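Local structure of minor fimbrium subunit Mfa5 (Porphyromonas gingivalis ATCC 33277, 6TO1) at residues Val124-Met138 with Ser223-Asp235. The protein is an accessory subunit of the minor fimbriae, surface pili that mediate biofilm formation and adhesion to host cells and to other oral bacteria. Numbering follows the deposited sequence.
Sequences VPVDVVMVIDQSSSM and STAVDKHIILMSD. With MG (magnesium ion), chain B; PO4 (phosphate ion), chain C.
Val129 N donates to His229 O, and Val129 O accepts from Ile231 N, a pattern that repeats from Pro125 to Asp133 and zips strands 126-133 and 227-234 together in parallel, their axes 4.7 Å apart at closest approach. The run ends with Asp133 N bonding to Met233 O.

Apolar side chains pack on both faces. Beside helix 143-160, Val128 CG1 touches Ile231 CD1 at 3.6 Å. Further along the same face Ile132 and Met233 lie side by side, pointing the same way. The CG2 branch of Val126, anti to the backbone N, is the one that reaches the edge of the His229 ring, 3.4 Å from His229 CD2; ND1 of that ring bonds to His359. Towards helix 209-220, Val131 splits its branches, CG2 to Ile230 CG2 and CG1 to Leu232 CD1.

Strands 126-133 and 227-234 are neighbours at the centre of the sheet of the Rossmann-like von Willebrand factor A domain, and the Asp-Gln-Ser-Ser-Ser run after the first is its DXSXS metal-ion-dependent adhesion site motif.

Carboxylates tie the polar ends. Asp127 OD2 accepts Ser223 OG (2.7 Å) on its anti side, and also pairs with Arg171. Asp133 divides its oxygens: OD2 takes Ser234 OG at 2.7 Å, whereas OD1 receives both N and OG of Ser135, the former closing an Asx turn. Ser137 OG donates to the syn lone pair of Asp235 OD2 at 2.6 Å, and Arg145 forms a salt bridge to the same oxygen.

Ser135 OG and Ser137 OG, each 2.1 Å from the magnesium, are thus positioned by second-shell aspartates. Thr207, two waters and an oxygen of a phosphate probably taken up from the crystallisation liquor complete the shell. One of those waters donates to both Asp133 OD2 and Asp235 OD1, bridging the two carboxylates.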
loop_
_atom_site.group_PDB
_atom_site.type_symbol
_atom_site.label_atom_id
_atom_site.label_comp_id
_atom_site.label_asym_id
_atom_site.label_seq_id
_atom_site.Cartn_x
_atom_site.Cartn_y
_atom_site.Cartn_z
ATOM N N VAL A 124 6.023 -8.105 0.957
ATOM C CA VAL A 124 6.752 -8.246 2.218
ATOM C C VAL A 124 7.910 -9.216 1.990
ATOM O O VAL A 124 7.656 -10.346 1.578
ATOM C CB VAL A 124 5.812 -8.731 3.328
ATOM C CG1 VAL A 124 6.593 -8.990 4.620
ATOM C CG2 VAL A 124 4.688 -7.726 3.569
ATOM N N PRO A 125 9.169 -8.840 2.228
ATOM C CA PRO A 125 10.270 -9.795 1.988
ATOM C C PRO A 125 10.146 -11.054 2.839
ATOM O O PRO A 125 9.800 -11.011 4.025
ATOM C CB PRO A 125 11.534 -9.000 2.342
ATOM C CG PRO A 125 11.122 -7.549 2.049
ATOM C CD PRO A 125 9.685 -7.489 2.541
ATOM N N VAL A 126 10.408 -12.184 2.207
ATOM C CA VAL A 126 10.238 -13.480 2.853
ATOM C C VAL A 126 11.378 -14.369 2.391
ATOM O O VAL A 126 11.681 -14.434 1.193
ATOM C CB VAL A 126 8.873 -14.114 2.530
ATOM C CG1 VAL A 126 8.586 -14.059 1.013
ATOM C CG2 VAL A 126 8.783 -15.552 3.053
ATOM N N ASP A 127 12.042 -15.011 3.341
ATOM C CA ASP A 127 13.098 -15.965 3.055
ATOM C C ASP A 127 12.633 -17.340 3.512
ATOM O O ASP A 127 12.000 -17.468 4.564
ATOM C CB ASP A 127 14.410 -15.597 3.763
ATOM C CG ASP A 127 15.194 -14.525 3.029
ATOM O OD1 ASP A 127 15.015 -14.369 1.802
ATOM O OD2 ASP A 127 16.004 -13.838 3.697
ATOM N N VAL A 128 12.950 -18.354 2.711
ATOM C CA VAL A 128 12.508 -19.733 2.919
ATOM C C VAL A 128 13.725 -20.633 2.857
ATOM O O VAL A 128 14.552 -20.492 1.948
ATOM C CB VAL A 128 11.491 -20.173 1.845
ATOM C CG1 VAL A 128 11.065 -21.615 2.050
ATOM C CG2 VAL A 128 10.314 -19.213 1.812
ATOM N N VAL A 129 13.837 -21.557 3.806
ATOM C CA VAL A 129 14.826 -22.621 3.724
ATOM C C VAL A 129 14.081 -23.935 3.609
ATOM O O VAL A 129 13.337 -24.319 4.522
ATOM C CB VAL A 129 15.779 -22.681 4.933
ATOM C CG1 VAL A 129 16.839 -23.776 4.646
ATOM C CG2 VAL A 129 16.420 -21.348 5.205
ATOM N N MET A 130 14.278 -24.628 2.495
ATOM C CA MET A 130 13.717 -25.950 2.299
ATOM C C MET A 130 14.729 -26.975 2.784
ATOM O O MET A 130 15.924 -26.865 2.484
ATOM C CB MET A 130 13.393 -26.184 0.827
ATOM C CG MET A 130 12.295 -25.290 0.291
ATOM S SD MET A 130 12.052 -25.562 -1.476
ATOM C CE MET A 130 11.325 -27.200 -1.515
ATOM N N VAL A 131 14.239 -27.971 3.526
ATOM C CA VAL A 131 15.075 -29.021 4.151
ATOM C C VAL A 131 14.489 -30.373 3.757
ATOM O O VAL A 131 13.368 -30.716 4.184
ATOM C CB VAL A 131 15.106 -28.871 5.685
ATOM C CG1 VAL A 131 16.045 -29.867 6.325
ATOM C CG2 VAL A 131 15.459 -27.436 6.050
ATOM N N ILE A 132 15.248 -31.167 2.994
ATOM C CA ILE A 132 14.728 -32.406 2.419
ATOM C C ILE A 132 15.510 -33.608 2.948
ATOM O O ILE A 132 16.734 -33.677 2.815
ATOM C CB ILE A 132 14.734 -32.383 0.875
ATOM C CG1 ILE A 132 14.090 -31.085 0.365
ATOM C CG2 ILE A 132 13.989 -33.609 0.307
ATOM C CD1 ILE A 132 13.919 -31.009 -1.152
ATOM N N ASP A 133 14.766 -34.560 3.523
ATOM C CA ASP A 133 15.223 -35.880 3.964
ATOM C C ASP A 133 15.565 -36.738 2.751
ATOM O O ASP A 133 14.677 -37.049 1.958
ATOM C CB ASP A 133 14.053 -36.442 4.764
ATOM C CG ASP A 133 14.295 -37.792 5.386
ATOM O OD1 ASP A 133 15.269 -38.507 5.069
ATOM O OD2 ASP A 133 13.433 -38.146 6.215
ATOM N N GLN A 134 16.850 -37.068 2.564
ATOM C CA GLN A 134 17.265 -38.051 1.556
ATOM C C GLN A 134 17.839 -39.308 2.212
ATOM O O GLN A 134 18.773 -39.933 1.692
ATOM C CB GLN A 134 18.266 -37.445 0.551
ATOM C CG GLN A 134 19.596 -37.002 1.091
ATOM C CD GLN A 134 20.631 -36.709 -0.024
ATOM O OE1 GLN A 134 20.281 -36.375 -1.153
ATOM N NE2 GLN A 134 21.901 -36.845 0.308
ATOM N N SER A 135 17.301 -39.680 3.372
ATOM C CA SER A 135 17.773 -40.858 4.092
ATOM C C SER A 135 17.309 -42.126 3.387
ATOM O O SER A 135 16.427 -42.103 2.541
ATOM C CB SER A 135 17.267 -40.845 5.540
ATOM O OG SER A 135 15.861 -41.009 5.565
ATOM N N SER A 136 17.899 -43.260 3.775
ATOM C CA SER A 136 17.620 -44.520 3.076
ATOM C C SER A 136 16.168 -44.960 3.224
ATOM O O SER A 136 15.623 -45.615 2.319
ATOM C CB SER A 136 18.613 -45.598 3.569
ATOM O OG SER A 136 18.147 -46.251 4.727
ATOM N N SER A 137 15.481 -44.554 4.300
ATOM C CA SER A 137 14.068 -44.889 4.423
ATOM C C SER A 137 13.215 -44.224 3.356
ATOM O O SER A 137 12.057 -44.640 3.161
ATOM C CB SER A 137 13.560 -44.491 5.818
ATOM O OG SER A 137 13.652 -43.073 5.965
ATOM N N MET A 138 13.737 -43.184 2.695
ATOM C CA MET A 138 13.069 -42.530 1.571
ATOM C C MET A 138 13.368 -43.221 0.238
ATOM O O MET A 138 12.800 -42.824 -0.795
ATOM C CB MET A 138 13.487 -41.046 1.457
ATOM C CG MET A 138 13.216 -40.177 2.697
ATOM S SD MET A 138 11.519 -39.608 2.858
ATOM C CE MET A 138 11.371 -38.419 1.529
ATOM N N SER A 223 19.374 -13.870 7.399
ATOM C CA SER A 223 18.215 -13.266 6.766
ATOM C C SER A 223 17.813 -11.982 7.467
ATOM O O SER A 223 17.772 -11.912 8.699
ATOM C CB SER A 223 17.034 -14.247 6.792
ATOM O OG SER A 223 15.803 -13.610 6.415
ATOM N N THR A 224 17.488 -10.962 6.671
ATOM C CA THR A 224 16.845 -9.762 7.187
ATOM C C THR A 224 15.415 -9.620 6.664
ATOM O O THR A 224 14.862 -8.519 6.678
ATOM C CB THR A 224 17.669 -8.520 6.831
ATOM O OG1 THR A 224 17.829 -8.452 5.413
ATOM C CG2 THR A 224 19.049 -8.591 7.456
ATOM N N ALA A 225 14.805 -10.714 6.221
ATOM C CA ALA A 225 13.421 -10.702 5.766
ATOM C C ALA A 225 12.450 -10.466 6.924
ATOM O O ALA A 225 12.756 -10.664 8.096
ATOM C CB ALA A 225 13.077 -12.025 5.066
ATOM N N VAL A 226 11.255 -10.000 6.573
ATOM C CA VAL A 226 10.185 -9.892 7.554
ATOM C C VAL A 226 9.657 -11.273 7.914
ATOM O O VAL A 226 9.463 -11.598 9.089
ATOM C CB VAL A 226 9.056 -8.987 7.018
ATOM C CG1 VAL A 226 7.877 -9.031 7.944
ATOM C CG2 VAL A 226 9.595 -7.564 6.832
ATOM N N ASP A 227 9.372 -12.084 6.907
ATOM C CA ASP A 227 8.864 -13.430 7.124
ATOM C C ASP A 227 9.981 -14.426 6.868
ATOM O O ASP A 227 10.704 -14.307 5.875
ATOM C CB ASP A 227 7.723 -13.777 6.187
ATOM C CG ASP A 227 6.481 -12.963 6.444
ATOM O OD1 ASP A 227 6.346 -12.422 7.551
ATOM O OD2 ASP A 227 5.652 -12.895 5.525
ATOM N N LYS A 228 10.064 -15.447 7.716
ATOM C CA LYS A 228 11.130 -16.441 7.638
ATOM C C LYS A 228 10.509 -17.809 7.855
ATOM O O LYS A 228 9.913 -18.064 8.917
ATOM C CB LYS A 228 12.223 -16.153 8.676
ATOM C CG LYS A 228 12.966 -14.853 8.467
ATOM C CD LYS A 228 13.930 -14.544 9.606
ATOM C CE LYS A 228 14.452 -13.108 9.524
ATOM N NZ LYS A 228 15.167 -12.716 10.770
ATOM N N HIS A 229 10.622 -18.673 6.844
ATOM C CA HIS A 229 10.010 -19.993 6.854
ATOM C C HIS A 229 11.047 -21.093 6.669
ATOM O O HIS A 229 11.962 -20.963 5.856
ATOM C CB HIS A 229 8.981 -20.165 5.719
ATOM C CG HIS A 229 7.861 -19.179 5.742
ATOM N ND1 HIS A 229 6.621 -19.476 6.270
ATOM C CD2 HIS A 229 7.784 -17.906 5.294
ATOM C CE1 HIS A 229 5.819 -18.436 6.120
ATOM N NE2 HIS A 229 6.508 -17.464 5.544
ATOM N N ILE A 230 10.885 -22.179 7.417
ATOM C CA ILE A 230 11.592 -23.434 7.179
ATOM C C ILE A 230 10.558 -24.472 6.791
ATOM O O ILE A 230 9.554 -24.640 7.492
ATOM C CB ILE A 230 12.391 -23.890 8.410
ATOM C CG1 ILE A 230 13.454 -22.846 8.725
ATOM C CG2 ILE A 230 12.958 -25.291 8.202
ATOM C CD1 ILE A 230 14.168 -23.076 10.079
ATOM N N ILE A 231 10.797 -25.157 5.674
ATOM C CA ILE A 231 9.929 -26.237 5.212
ATOM C C ILE A 231 10.701 -27.550 5.305
ATOM O O ILE A 231 11.670 -27.751 4.570
ATOM C CB ILE A 231 9.446 -26.006 3.765
ATOM C CG1 ILE A 231 8.674 -24.701 3.640
ATOM C CG2 ILE A 231 8.622 -27.216 3.261
ATOM C CD1 ILE A 231 8.562 -24.204 2.152
ATOM N N LEU A 232 10.233 -28.472 6.146
ATOM C CA LEU A 232 10.870 -29.770 6.315
ATOM C C LEU A 232 10.048 -30.833 5.611
ATOM O O LEU A 232 8.863 -30.999 5.896
ATOM C CB LEU A 232 11.014 -30.121 7.803
ATOM C CG LEU A 232 11.560 -31.482 8.164
ATOM C CD1 LEU A 232 13.005 -31.661 7.722
ATOM C CD2 LEU A 232 11.400 -31.672 9.693
ATOM N N MET A 233 10.691 -31.568 4.718
ATOM C CA MET A 233 10.071 -32.615 3.922
ATOM C C MET A 233 10.727 -33.926 4.330
ATOM O O MET A 233 11.896 -34.170 4.005
ATOM C CB MET A 233 10.266 -32.328 2.428
ATOM C CG MET A 233 9.499 -31.091 1.985
ATOM S SD MET A 233 10.183 -30.192 0.576
ATOM C CE MET A 233 10.152 -31.480 -0.665
ATOM N N SER A 234 9.999 -34.763 5.057
ATOM C CA SER A 234 10.623 -35.930 5.660
ATOM C C SER A 234 9.586 -37.029 5.808
ATOM O O SER A 234 8.390 -36.759 5.881
ATOM C CB SER A 234 11.235 -35.562 7.022
ATOM O OG SER A 234 11.683 -36.734 7.687
ATOM N N ASP A 235 10.048 -38.283 5.887
ATOM C CA ASP A 235 9.051 -39.284 6.254
ATOM C C ASP A 235 8.822 -39.342 7.758
ATOM O O ASP A 235 7.923 -40.063 8.197
ATOM C CB ASP A 235 9.383 -40.675 5.710
ATOM C CG ASP A 235 10.660 -41.261 6.260
ATOM O OD1 ASP A 235 11.039 -40.995 7.440
ATOM O OD2 ASP A 235 11.295 -42.021 5.481
HETATM MG MG MG B . 15.050 -42.066 7.165
HETATM P P PO4 C . 17.385 -44.276 7.662
HETATM O O1 PO4 C . 18.582 -44.576 6.741
HETATM O O2 PO4 C . 17.867 -43.506 8.884
HETATM O O3 PO4 C . 16.842 -45.614 8.128
HETATM O O4 PO4 C . 16.300 -43.584 6.927
HETATM O O HOH W 1 5.739 -12.228 2.766
HETATM O O HOH W 2 17.081 -11.386 3.864
HETATM O O HOH W 3 13.624 -40.623 7.290
HETATM O O HOH W 4 14.089 -42.914 8.831
#